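Local coordinates for protein glutathione S-transferase (Sphingobium chungbukense, PDB 6M1T) that binds glutathione and probably acts as a beta-class transferase that couples the glutathione thiol to electrophilic compounds, at residues 44-49 with 54-59; 68-73 with 96-101; 131-136 with 160-165; 149-154 with 183-188. One frame throughout, in Å; residues are numbered along the deposited sequence.

Interaction 1: residues 44-49 with 54-59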
# COMPACT_ATOMS: atom_id res chain seq x y z
N LEU A 44 10.81 19.02 -3.45
CA LEU A 44 9.31 19.11 -3.54
C LEU A 44 8.88 19.33 -4.99
O LEU A 44 7.72 19.03 -5.28
CB LEU A 44 8.74 20.22 -2.65
CG LEU A 44 9.03 20.11 -1.16
CD1 LEU A 44 8.32 21.20 -0.37
CD2 LEU A 44 8.66 18.73 -0.61
N THR A 45 9.78 19.81 -5.86
CA THR A 45 9.58 19.89 -7.32
C THR A 45 9.46 18.50 -7.95
O THR A 45 8.81 18.41 -8.97
CB THR A 45 10.74 20.60 -8.03
OG1 THR A 45 10.79 21.88 -7.39
CG2 THR A 45 10.55 20.70 -9.52
N VAL A 46 10.09 17.48 -7.35
CA VAL A 46 10.15 16.10 -7.89
C VAL A 46 9.04 15.29 -7.25
O VAL A 46 8.27 14.64 -7.98
CB VAL A 46 11.55 15.51 -7.64
CG1 VAL A 46 11.67 14.07 -8.12
CG2 VAL A 46 12.64 16.38 -8.27
N ASN A 47 8.96 15.34 -5.91
CA ASN A 47 7.90 14.67 -5.11
C ASN A 47 7.31 15.68 -4.14
O ASN A 47 7.91 15.99 -3.12
CB ASN A 47 8.40 13.44 -4.35
CG ASN A 47 7.25 12.70 -3.71
OD1 ASN A 47 6.08 13.01 -3.98
ND2 ASN A 47 7.56 11.74 -2.86
N PRO A 48 6.11 16.23 -4.44
CA PRO A 48 5.47 17.24 -3.59
C PRO A 48 5.29 16.84 -2.13
O PRO A 48 5.25 17.71 -1.28
CB PRO A 48 4.08 17.43 -4.25
CG PRO A 48 4.24 16.99 -5.67
CD PRO A 48 5.35 15.95 -5.67
N SER A 49 5.21 15.54 -1.83
CA SER A 49 5.08 15.06 -0.44
C SER A 49 6.44 15.10 0.25
O SER A 49 6.49 15.02 1.45
CB SER A 49 4.50 13.68 -0.43
OG SER A 49 5.47 12.74 -0.84
N ALA A 54 11.58 8.38 -4.98
CA ALA A 54 10.93 8.89 -6.21
C ALA A 54 11.82 8.45 -7.37
O ALA A 54 13.06 8.41 -7.20
CB ALA A 54 10.77 10.37 -6.17
N LEU A 55 11.21 8.03 -8.47
CA LEU A 55 11.92 7.56 -9.67
C LEU A 55 11.58 8.44 -10.86
O LEU A 55 10.39 8.44 -11.23
CB LEU A 55 11.54 6.13 -9.96
CG LEU A 55 12.27 5.56 -11.17
CD1 LEU A 55 13.75 5.38 -10.87
CD2 LEU A 55 11.68 4.22 -11.55
N THR A 56 12.53 9.20 -11.37
CA THR A 56 12.36 10.04 -12.58
C THR A 56 12.79 9.22 -13.79
O THR A 56 13.94 8.75 -13.84
CB THR A 56 13.12 11.36 -12.52
OG1 THR A 56 12.71 12.03 -11.33
CG2 THR A 56 12.82 12.26 -13.71
N LEU A 57 11.85 9.00 -14.69
CA LEU A 57 12.06 8.21 -15.92
C LEU A 57 12.84 9.08 -16.91
O LEU A 57 12.89 10.31 -16.73
CB LEU A 57 10.71 7.77 -16.46
CG LEU A 57 9.82 7.04 -15.47
CD1 LEU A 57 8.47 6.69 -16.10
CD2 LEU A 57 10.52 5.81 -14.91
N ASP A 58 13.39 8.47 -17.95
CA ASP A 58 14.10 9.19 -19.05
C ASP A 58 13.21 10.26 -19.68
O ASP A 58 13.76 11.28 -20.12
CB ASP A 58 14.67 8.18 -20.06
CG ASP A 58 15.73 7.30 -19.42
OD1 ASP A 58 16.34 7.76 -18.43
OD2 ASP A 58 15.92 6.17 -19.89
N SER A 59 11.88 10.08 -19.71
CA SER A 59 10.91 11.08 -20.24
C SER A 59 10.91 12.33 -19.36
O SER A 59 10.43 13.37 -19.81
CB SER A 59 9.54 10.50 -20.29
OG SER A 59 9.10 10.24 -18.95
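N47 and V46 lean on A54 and T56 in the thioredoxin-like domain, where the loop before strand 54-56 folds back beside that strand. N47 can be followed outward. Its CB meets the CB of A54 at 4.3 Å, a loose methyl-to-methylene touch. CG lies anti to the backbone N (chi1 -172°), which swings the amide back over its own loop. There OD1 receives a weak bond from S49 N at 3.4 Å, the hydrogen bond of an Asx turn across P48. ND2, on the other side of the amide, donates a hydrogen bond to the carbonyl O of K51. The two ends of the amide thus hold its flat group in the loop that carries K51 and V52, both glutathione-binding residues. The neighbouring V46 makes the apolar side-chain contact. Its CG1 reaches over to the CB of A54, again at 4.3 Å. V46 also rests on F4 and T62, so the loop covers this part of the sheet. No hydrogen bond joins 44-49 to 54-59. The side chains of V46 and T56 stand at about a right angle, and V46 CG1 comes 3.9 Å from T56 OG1, a hydroxyl that is hydrogen-bonded to OG1 of T62.

Interaction 2: residues 68-73 with 96-101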
# COMPACT_ATOMS: atom_id res chain seq x y z
N ALA A 68 4.57 0.81 -6.81
CA ALA A 68 4.55 1.19 -8.24
C ALA A 68 5.98 1.20 -8.81
O ALA A 68 6.19 0.71 -9.91
CB ALA A 68 3.87 2.52 -8.40
N ILE A 69 6.93 1.78 -8.08
CA ILE A 69 8.34 1.93 -8.53
C ILE A 69 8.93 0.55 -8.72
O ILE A 69 9.54 0.34 -9.75
CB ILE A 69 9.15 2.80 -7.54
CG1 ILE A 69 8.63 4.24 -7.62
CG2 ILE A 69 10.64 2.71 -7.83
CD1 ILE A 69 9.12 5.17 -6.54
N LEU A 70 8.75 -0.31 -7.75
CA LEU A 70 9.35 -1.66 -7.73
C LEU A 70 8.79 -2.47 -8.89
O LEU A 70 9.59 -3.12 -9.62
CB LEU A 70 9.09 -2.30 -6.37
CG LEU A 70 9.97 -1.76 -5.21
CD1 LEU A 70 9.46 -2.31 -3.90
CD2 LEU A 70 11.44 -2.12 -5.44
N LEU A 71 7.48 -2.44 -9.10
CA LEU A 71 6.88 -3.15 -10.27
C LEU A 71 7.43 -2.59 -11.59
O LEU A 71 7.75 -3.41 -12.46
CB LEU A 71 5.35 -3.02 -10.26
CG LEU A 71 4.51 -4.26 -9.96
CD1 LEU A 71 5.24 -5.60 -10.09
CD2 LEU A 71 3.89 -4.12 -8.58
N TYR A 72 7.47 -1.26 -11.75
CA TYR A 72 8.03 -0.59 -12.93
C TYR A 72 9.42 -1.18 -13.21
O TYR A 72 9.76 -1.55 -14.39
CB TYR A 72 8.09 0.93 -12.76
CG TYR A 72 8.68 1.59 -13.97
CD1 TYR A 72 7.90 1.87 -15.08
CD2 TYR A 72 10.04 1.84 -14.05
CE1 TYR A 72 8.46 2.41 -16.23
CE2 TYR A 72 10.61 2.37 -15.18
CZ TYR A 72 9.81 2.68 -16.26
OH TYR A 72 10.40 3.20 -17.37
N ILE A 73 10.29 -1.13 -12.19
CA ILE A 73 11.71 -1.56 -12.34
C ILE A 73 11.74 -3.04 -12.77
O ILE A 73 12.48 -3.33 -13.72
CB ILE A 73 12.51 -1.34 -11.04
CG1 ILE A 73 12.70 0.16 -10.79
CG2 ILE A 73 13.82 -2.12 -11.08
CD1 ILE A 73 12.98 0.51 -9.35
N SER A 96 -0.23 -7.75 -3.62
CA SER A 96 -0.76 -7.98 -2.25
C SER A 96 0.38 -7.84 -1.25
O SER A 96 0.27 -7.05 -0.26
CB SER A 96 -1.45 -9.34 -2.14
OG SER A 96 -1.96 -9.55 -0.84
N ARG A 97 1.47 -8.56 -1.49
CA ARG A 97 2.61 -8.51 -0.56
C ARG A 97 3.17 -7.07 -0.54
O ARG A 97 3.55 -6.62 0.54
CB ARG A 97 3.64 -9.61 -0.86
CG ARG A 97 3.25 -11.03 -0.42
CD ARG A 97 2.67 -11.21 0.98
NE ARG A 97 1.24 -10.86 1.00
CZ ARG A 97 0.50 -10.53 2.08
NH1 ARG A 97 -0.76 -10.21 1.89
NH2 ARG A 97 0.98 -10.54 3.31
N LEU A 98 3.29 -6.41 -1.69
CA LEU A 98 3.87 -5.03 -1.70
C LEU A 98 2.94 -4.08 -0.92
O LEU A 98 3.49 -3.20 -0.19
CB LEU A 98 4.12 -4.55 -3.13
CG LEU A 98 5.12 -5.40 -3.95
CD1 LEU A 98 5.18 -4.87 -5.36
CD2 LEU A 98 6.50 -5.43 -3.28
N SER A 99 1.62 -4.24 -1.06
CA SER A 99 0.61 -3.37 -0.37
C SER A 99 0.69 -3.65 1.14
O SER A 99 0.68 -2.69 1.93
CB SER A 99 -0.84 -3.47 -0.94
OG SER A 99 -1.51 -2.88 0.19
N PHE A 100 0.87 -4.91 1.55
CA PHE A 100 0.99 -5.23 2.98
C PHE A 100 2.27 -4.59 3.56
O PHE A 100 2.25 -4.02 4.69
CB PHE A 100 1.04 -6.75 3.21
CG PHE A 100 1.39 -7.08 4.62
CD1 PHE A 100 0.42 -7.13 5.61
CD2 PHE A 100 2.70 -7.40 4.94
CE1 PHE A 100 0.76 -7.46 6.92
CE2 PHE A 100 3.04 -7.71 6.25
CZ PHE A 100 2.07 -7.76 7.23
N LEU A 101 3.39 -4.68 2.84
CA LEU A 101 4.66 -4.13 3.34
C LEU A 101 4.56 -2.59 3.49
O LEU A 101 4.99 -2.09 4.51
CB LEU A 101 5.77 -4.54 2.38
CG LEU A 101 6.10 -6.04 2.41
CD1 LEU A 101 7.14 -6.37 1.35
CD2 LEU A 101 6.58 -6.43 3.76
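L98 reaches from helix 89-108 with one methyl for L71 and the other for L70, two neighbours on helix 66-75. The tight part is the L71 side. L98 CD1 meets L71 CD2 at 3.5 Å, close for two methyl groups. In L71, chi1 of -110° and chi2 of -17° lie far from staggered values, which may reflect strain or an uncertain fit of the side chain. L71 is also hemmed in by A83 and by R91, L94 and I95 of helix 89-108. The loose part is the L70 side, where L98 CD2 stands 4.3 Å from L70 CD1. V153 covers L70 there, and Y157 packs on L98. L98 itself is relaxed, with CG anti to its carbonyl carbon (chi1 -61°). The nearest CA atoms, of L70 and L98, are 8.8 Å apart, and between these two segments only side-chain methyls touch. Polar groups sit elsewhere on 96-101. R97 NH1 bonds S96 OG at 3.1 Å, nearly in the guanidinium plane, and F100 CB lies over one face of that group. S96 OG is also hydrogen-bonded to T64 O of the second subunit, so the dimer partner meets this part of the helix. A helix of the thioredoxin-like domain resting on the first long helix of the helical domain is typical of the interdomain interface of the glutathione S-transferase fold.

Interaction 3: residues 131-136 with 160-165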
# COMPACT_ATOMS: atom_id res chain seq x y z
N ASN A 131 4.86 -8.33 16.57
CA ASN A 131 3.74 -9.16 16.05
C ASN A 131 3.91 -9.48 14.55
O ASN A 131 3.70 -10.66 14.11
CB ASN A 131 2.39 -8.46 16.24
CG ASN A 131 1.79 -8.64 17.61
OD1 ASN A 131 0.69 -8.15 17.88
ND2 ASN A 131 2.49 -9.32 18.50
N HIS A 132 4.19 -8.45 13.75
CA HIS A 132 4.44 -8.59 12.30
C HIS A 132 5.62 -9.55 12.09
O HIS A 132 5.56 -10.35 11.15
CB HIS A 132 4.69 -7.20 11.69
CG HIS A 132 3.43 -6.47 11.37
ND1 HIS A 132 2.46 -7.03 10.57
CD2 HIS A 132 3.01 -5.22 11.66
CE1 HIS A 132 1.46 -6.17 10.40
NE2 HIS A 132 1.76 -5.06 11.05
N LEU A 133 6.67 -9.39 12.87
CA LEU A 133 7.93 -10.14 12.73
C LEU A 133 7.62 -11.64 13.02
O LEU A 133 8.06 -12.49 12.24
CB LEU A 133 8.99 -9.55 13.67
CG LEU A 133 9.64 -8.21 13.28
CD1 LEU A 133 10.49 -7.63 14.39
CD2 LEU A 133 10.46 -8.32 12.01
N GLY A 134 6.87 -11.95 14.09
CA GLY A 134 6.41 -13.31 14.45
C GLY A 134 5.69 -13.99 13.29
O GLY A 134 6.04 -15.14 12.94
N ALA A 135 4.73 -13.31 12.64
CA ALA A 135 3.95 -13.88 11.53
C ALA A 135 4.84 -14.04 10.29
O ALA A 135 4.67 -15.03 9.54
CB ALA A 135 2.75 -13.04 11.21
N LEU A 136 5.68 -13.05 10.01
CA LEU A 136 6.63 -13.14 8.87
C LEU A 136 7.59 -14.31 9.14
O LEU A 136 7.85 -15.04 8.15
CB LEU A 136 7.35 -11.80 8.72
CG LEU A 136 6.48 -10.70 8.12
CD1 LEU A 136 7.09 -9.33 8.39
CD2 LEU A 136 6.21 -10.94 6.64
N VAL A 160 14.71 -4.92 3.15
CA VAL A 160 15.08 -3.54 3.57
C VAL A 160 14.47 -3.22 4.93
O VAL A 160 15.19 -2.78 5.83
CB VAL A 160 14.75 -2.49 2.50
CG1 VAL A 160 14.88 -1.08 3.07
CG2 VAL A 160 15.62 -2.68 1.29
N MET A 161 13.18 -3.45 5.12
CA MET A 161 12.48 -3.18 6.40
C MET A 161 12.97 -4.11 7.53
O MET A 161 12.93 -3.67 8.65
CB MET A 161 10.97 -3.31 6.18
CG MET A 161 10.47 -2.32 5.12
SD MET A 161 8.63 -2.30 5.12
CE MET A 161 8.29 -2.28 3.38
N LEU A 162 13.46 -5.32 7.24
CA LEU A 162 14.03 -6.23 8.29
C LEU A 162 15.36 -5.70 8.79
O LEU A 162 15.76 -6.03 9.91
CB LEU A 162 14.14 -7.65 7.72
CG LEU A 162 12.81 -8.35 7.46
CD1 LEU A 162 13.06 -9.76 6.95
CD2 LEU A 162 11.93 -8.39 8.67
N GLY A 163 15.97 -4.76 8.06
CA GLY A 163 17.10 -3.97 8.59
C GLY A 163 16.73 -2.91 9.62
O GLY A 163 17.69 -2.36 10.20
N TRP A 164 15.44 -2.60 9.86
CA TRP A 164 15.03 -1.49 10.75
C TRP A 164 14.91 -1.86 12.23
O TRP A 164 15.30 -1.06 13.07
CB TRP A 164 13.71 -0.87 10.27
CG TRP A 164 13.87 -0.18 8.96
CD1 TRP A 164 15.00 0.14 8.28
CD2 TRP A 164 12.77 0.28 8.16
NE1 TRP A 164 14.68 0.80 7.12
CE2 TRP A 164 13.32 0.87 7.01
CE3 TRP A 164 11.40 0.21 8.33
CZ2 TRP A 164 12.51 1.42 6.01
CZ3 TRP A 164 10.59 0.71 7.33
CH2 TRP A 164 11.15 1.32 6.20
N PRO A 165 14.35 -3.02 12.61
CA PRO A 165 14.16 -3.33 14.04
C PRO A 165 15.45 -3.16 14.86
O PRO A 165 15.36 -2.68 15.99
CB PRO A 165 13.70 -4.79 14.01
CG PRO A 165 13.04 -4.94 12.67
CD PRO A 165 13.82 -4.05 11.73
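L133 overlaps L162 and P165 with its two methyl groups, one for each. CD2 meets CD2 of L162 at 3.6 Å. CD1 touches CG of the P165 ring at 4.1 Å. The side chains of L133 and L162 point in opposite directions, and only their CD2 methyls touch. Neither CB heads straight for the other segment; it is the branched ends that close the distance. In L133, CG is anti to the carbonyl carbon (chi1 -75°), and this sends the fork across to 160-165. P165 differs: its bond to CB does point toward 131-136, and the ring meets L133 obliquely. F105, Y175 and L178 also pack on L133. The contact belongs to the all-helical C-terminal domain of the glutathione S-transferase fold. It joins the long helix 119-139 to the C-terminal part of helix 153-162 and the residues after it. G163 N bonds V160 O at 3.1 Å, and W164 N bonds M161 O at 3.0 Å, both three residues back. The W164 ring folds back over M161, with M161 CA 3.9 Å above the plane and over its centre. Its NE1 is hydrogen-bonded to G8 O, and the ring meets H106, a glutathione-binding residue, edge-to-face. On the L162 side the surroundings include a bound cysteine, which L162 touches along with L178 and C182.

Interaction 4: residues 149-154 with 183-188. With SO4 (sulfate ion), chain E.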
# COMPACT_ATOMS: atom_id res chain seq x y z
N SER A 149 7.42 -18.19 -6.52
CA SER A 149 8.42 -19.27 -6.71
C SER A 149 9.86 -18.76 -6.56
O SER A 149 10.73 -19.57 -6.19
CB SER A 149 8.19 -19.93 -8.05
OG SER A 149 8.56 -21.29 -8.00
N GLU A 150 10.14 -17.48 -6.84
CA GLU A 150 11.55 -17.03 -6.97
C GLU A 150 11.75 -15.61 -6.44
O GLU A 150 10.77 -14.95 -6.05
CB GLU A 150 11.98 -17.12 -8.43
CG GLU A 150 11.00 -16.49 -9.40
CD GLU A 150 11.56 -16.58 -10.81
OE1 GLU A 150 10.77 -16.67 -11.75
OE2 GLU A 150 12.80 -16.57 -10.95
N PHE A 151 13.02 -15.20 -6.41
CA PHE A 151 13.46 -13.91 -5.83
C PHE A 151 12.72 -12.77 -6.53
O PHE A 151 12.67 -12.71 -7.80
CB PHE A 151 14.97 -13.78 -5.91
CG PHE A 151 15.47 -12.55 -5.20
CD1 PHE A 151 15.43 -12.48 -3.81
CD2 PHE A 151 16.02 -11.50 -5.90
CE1 PHE A 151 15.91 -11.36 -3.15
CE2 PHE A 151 16.48 -10.37 -5.23
CZ PHE A 151 16.42 -10.30 -3.86
N SER A 152 12.11 -11.89 -5.73
CA SER A 152 11.20 -10.85 -6.26
C SER A 152 11.42 -9.49 -5.56
O SER A 152 12.01 -9.43 -4.49
CB SER A 152 9.78 -11.27 -6.12
OG SER A 152 9.30 -10.99 -4.83
N VAL A 153 10.85 -8.45 -6.15
CA VAL A 153 10.87 -7.10 -5.50
C VAL A 153 10.21 -7.18 -4.11
O VAL A 153 10.56 -6.35 -3.26
CB VAL A 153 10.23 -6.03 -6.39
CG1 VAL A 153 11.18 -5.72 -7.54
CG2 VAL A 153 8.84 -6.43 -6.91
N ALA A 154 9.35 -8.15 -3.84
CA ALA A 154 8.71 -8.27 -2.51
C ALA A 154 9.76 -8.71 -1.51
O ALA A 154 9.74 -8.22 -0.39
CB ALA A 154 7.52 -9.20 -2.55
N GLY A 183 20.26 -13.21 5.82
CA GLY A 183 21.50 -13.96 5.49
C GLY A 183 21.64 -14.30 4.02
O GLY A 183 22.67 -13.89 3.44
N ARG A 184 20.70 -15.04 3.44
CA ARG A 184 20.76 -15.45 2.01
C ARG A 184 20.72 -14.20 1.13
O ARG A 184 21.50 -14.09 0.19
CB ARG A 184 19.63 -16.42 1.67
CG ARG A 184 19.73 -17.75 2.42
CD ARG A 184 18.72 -18.80 1.97
NE ARG A 184 17.34 -18.34 1.89
CZ ARG A 184 16.45 -18.34 2.89
NH1 ARG A 184 16.80 -18.72 4.10
NH2 ARG A 184 15.22 -17.92 2.67
N ILE A 185 19.80 -13.27 1.41
CA ILE A 185 19.61 -12.14 0.46
C ILE A 185 20.86 -11.24 0.46
O ILE A 185 21.26 -10.81 -0.60
CB ILE A 185 18.30 -11.39 0.77
CG1 ILE A 185 17.12 -12.30 0.39
CG2 ILE A 185 18.27 -10.04 0.05
CD1 ILE A 185 15.77 -11.83 0.89
N ALA A 186 21.46 -11.01 1.61
CA ALA A 186 22.61 -10.11 1.79
C ALA A 186 23.82 -10.62 0.98
O ALA A 186 24.70 -9.81 0.70
CB ALA A 186 22.90 -9.95 3.26
N GLN A 187 23.86 -11.90 0.59
CA GLN A 187 25.00 -12.46 -0.18
C GLN A 187 24.82 -12.10 -1.66
O GLN A 187 25.76 -12.28 -2.41
CB GLN A 187 25.09 -13.97 0.02
CG GLN A 187 25.18 -14.37 1.49
CD GLN A 187 25.73 -15.76 1.66
OE1 GLN A 187 25.10 -16.75 1.27
NE2 GLN A 187 26.92 -15.85 2.23
N ARG A 188 23.65 -11.61 -2.07
CA ARG A 188 23.45 -11.25 -3.49
C ARG A 188 24.36 -10.06 -3.77
O ARG A 188 24.46 -9.17 -2.94
CB ARG A 188 21.99 -10.97 -3.81
CG ARG A 188 21.10 -12.17 -3.56
CD ARG A 188 19.67 -11.84 -3.90
NE ARG A 188 19.50 -11.64 -5.33
CZ ARG A 188 19.14 -12.59 -6.19
NH1 ARG A 188 18.87 -13.81 -5.77
NH2 ARG A 188 19.02 -12.30 -7.46
S SO4 E . 17.27 -15.58 -8.92
O1 SO4 E . 17.99 -15.74 -7.70
O2 SO4 E . 18.10 -16.02 -10.00
O3 SO4 E . 16.91 -14.19 -9.12
O4 SO4 E . 16.07 -16.36 -8.85
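The guanidinium of R188 lies flat on the ring of F151, its centre 3.8 Å from that of the ring and the planes 15° apart. This is a stacked cation-pi contact. R188 CD covers the same face, 3.8 Å from the centroid of the F151 ring, in a CH-pi contact. A bend at chi3 lays both the methylene and the charged group along the ring. The edge of the guanidinium faces a sulfate ion, probably taken up from the crystallisation liquor. NH1 of R188 bonds sulfate O1 at 2.9 Å in an almost straight line (176°). NH2 of R188 makes a longer bond to O3, 3.3 Å. NE forms a salt bridge with E20, so R188 is gripped by two anions as well as by the ring. F151 CG stands anti to the backbone N (chi1 -174°), which carries the ring out toward 183-188. There its CE1 also meets I185 CG1 at 3.9 Å. With an alanine here, the R188 guanidinium would probably lose the ring face it stacks on and be freer to turn, and a gap would open beside I185. Just after F151, S152 caps helix 153-162. Its OG accepts from A154 N, the second residue of the helix, at 3.0 Å, while S152 N bonds D155 OD2, the reciprocal half of a capping box. F151 precedes the cap and packs on I156, the pairing of a hydrophobic staple. The N-cap with its capping-box aspartate, and the hydrophobic staple, are typical of this helix start in the glutathione S-transferase fold.

In the fold
Interactions 2 and 3 are buried and purely apolar, leucine on leucine with one proline. Interactions 1 and 4 are only partly buried. Interaction 1 stays within the thioredoxin-like domain and touches interaction 2, where L55 and L57 pack on Y72. Interaction 2 is the one that spans the two domains. Interactions 3 and 4 both use helix 153-162, one at its end and the other at its start, without touching. V153 and A154 link interaction 4 to L70 and L98 of interaction 2, and M161 meets L101 between 2 and 3. Charge enters across the contact in interaction 4 alone. Interaction 1 lies on the opposite side of the chain's centre from 3 and 4.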